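Local coordinates for dTDP-4-dehydrorhamnose reductase (Yersinia enterocolitica, PDB 5U9C), which probably catalyses the NADPH-dependent reduction of dTDP-4-dehydro-beta-L-rhamnose to dTDP-L-rhamnose, in the dTDP-L-rhamnose biosynthesis pathway, at residues T67-C72 and P126-G131. Numbering follows the deposited sequence. Where two conformers were deposited one is given.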
# COMPACT_ATOMS: atom_id res chain seq x y z
N THR D 67 -22.58 1.38 -18.44
CA THR D 67 -21.27 0.81 -18.69
C THR D 67 -20.20 1.81 -19.16
O THR D 67 -19.08 1.41 -19.44
CB THR D 67 -21.38 -0.32 -19.73
OG1 THR D 67 -21.93 0.22 -20.93
CG2 THR D 67 -22.31 -1.43 -19.21
N ASP D 68 -20.56 3.09 -19.27
CA ASP D 68 -19.56 4.13 -19.59
C ASP D 68 -18.79 4.37 -18.28
O ASP D 68 -19.25 5.10 -17.40
CB ASP D 68 -20.25 5.40 -20.10
CG ASP D 68 -19.26 6.49 -20.48
OD1 ASP D 68 -18.13 6.52 -19.94
OD2 ASP D 68 -19.64 7.32 -21.32
N VAL D 69 -17.64 3.73 -18.17
CA VAL D 69 -16.80 3.78 -16.97
C VAL D 69 -16.43 5.22 -16.53
O VAL D 69 -16.43 5.54 -15.33
CB VAL D 69 -15.52 2.93 -17.18
CG1 VAL D 69 -14.62 2.97 -15.96
CG2 VAL D 69 -15.91 1.48 -17.50
N ASP D 70 -16.13 6.07 -17.50
CA ASP D 70 -15.75 7.44 -17.23
C ASP D 70 -16.91 8.31 -16.77
O ASP D 70 -16.75 9.16 -15.86
CB ASP D 70 -15.05 7.99 -18.46
CG ASP D 70 -13.77 7.23 -18.75
OD1 ASP D 70 -12.92 7.18 -17.83
OD2 ASP D 70 -13.64 6.67 -19.87
N LEU D 71 -18.08 8.08 -17.36
CA LEU D 71 -19.29 8.79 -16.93
C LEU D 71 -19.58 8.39 -15.47
O LEU D 71 -19.92 9.24 -14.65
CB LEU D 71 -20.47 8.46 -17.84
CG LEU D 71 -21.84 9.02 -17.44
CD1 LEU D 71 -21.78 10.54 -17.40
CD2 LEU D 71 -22.91 8.53 -18.41
N CYS D 72 -19.40 7.10 -15.15
CA CYS D 72 -19.62 6.61 -13.78
C CYS D 72 -18.71 7.30 -12.78
O CYS D 72 -19.12 7.54 -11.64
CB CYS D 72 -19.42 5.11 -13.67
SG CYS D 72 -20.72 4.09 -14.42
N PRO D 126 -12.33 -3.04 -6.17
CA PRO D 126 -12.35 -2.17 -7.36
C PRO D 126 -11.42 -0.94 -7.29
O PRO D 126 -10.88 -0.61 -6.23
CB PRO D 126 -13.82 -1.76 -7.48
CG PRO D 126 -14.58 -2.75 -6.67
CD PRO D 126 -13.66 -3.13 -5.54
N MSE D 127 -11.23 -0.33 -8.44
CA MSE D 127 -10.37 0.85 -8.64
C MSE D 127 -11.14 2.08 -9.02
O MSE D 127 -10.59 3.16 -9.05
CB MSE D 127 -9.51 0.47 -9.84
CG MSE D 127 -8.28 1.34 -10.11
SE MSE D 127 -6.71 0.39 -9.41
CE MSE D 127 -5.49 1.91 -9.69
N ASN D 128 -12.44 1.94 -9.28
CA ASN D 128 -13.25 3.07 -9.75
C ASN D 128 -14.73 2.91 -9.41
O ASN D 128 -15.16 1.85 -8.92
CB ASN D 128 -13.02 3.27 -11.26
CG ASN D 128 -13.11 1.96 -12.06
OD1 ASN D 128 -14.00 1.13 -11.85
ND2 ASN D 128 -12.20 1.81 -13.02
N TYR D 129 -15.52 3.97 -9.65
CA TYR D 129 -16.94 3.92 -9.30
C TYR D 129 -17.76 2.92 -10.10
O TYR D 129 -18.67 2.32 -9.55
CB TYR D 129 -17.58 5.32 -9.23
CG TYR D 129 -17.16 6.08 -7.97
CD1 TYR D 129 -17.63 5.68 -6.71
CD2 TYR D 129 -16.25 7.15 -8.03
CE1 TYR D 129 -17.24 6.36 -5.56
CE2 TYR D 129 -15.86 7.84 -6.88
CZ TYR D 129 -16.35 7.44 -5.65
OH TYR D 129 -15.94 8.08 -4.52
N TYR D 130 -17.41 2.71 -11.37
CA TYR D 130 -18.09 1.72 -12.17
C TYR D 130 -17.94 0.35 -11.49
O TYR D 130 -18.94 -0.34 -11.23
CB TYR D 130 -17.53 1.66 -13.60
CG TYR D 130 -18.05 0.47 -14.37
CD1 TYR D 130 -19.40 0.38 -14.70
CD2 TYR D 130 -17.21 -0.58 -14.72
CE1 TYR D 130 -19.90 -0.72 -15.36
CE2 TYR D 130 -17.71 -1.68 -15.41
CZ TYR D 130 -19.05 -1.75 -15.71
OH TYR D 130 -19.57 -2.82 -16.38
N GLY D 131 -16.70 -0.01 -11.18
CA GLY D 131 -16.42 -1.30 -10.53
C GLY D 131 -17.12 -1.46 -9.18
O GLY D 131 -17.71 -2.52 -8.89
O HOH W 1 -15.81 4.62 -12.82
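V69 and C72 pack against Y130 where the first turns of helices 69-74 and 129-144 meet in the Rossmann-type fold of this extended short-chain dehydrogenase/reductase. Y130 fits the tyrosine position of the family's YxxxK motif. With CG anti to its backbone N (chi1 170°), its ring reaches along the 67-72 segment. V69 CG2 lies 3.7 Å from Y130 CD2, the two side chains crossing at about a right angle, while CG1 touches CB of the tyrosine. C72 adds a sulfur-aromatic contact: SG sits at the ring edge, 5.2 Å from the Y130 centroid. Farther out, T67 CA approaches Y130 CE1 at 3.9 Å, and N83 of helix 76-97 also touches the tyrosine.

Polar contacts fix the two helix starts. The D68 carboxylate N-caps its helix, OD1 receiving L71 N from above the carboxylate plane. N128, in the conformer described, caps the other helix through OD1 and G131 N, while its ND2 donates a hydrogen bond to P255 O. Beside V69, D70 forms a salt bridge with R256, which belongs to the (R)-malate site seen for this protein, although no malate is bound to this chain. One water joins the backbones, donating to V69 O at 2.7 Å and accepting from Y130 N at 2.9 Å.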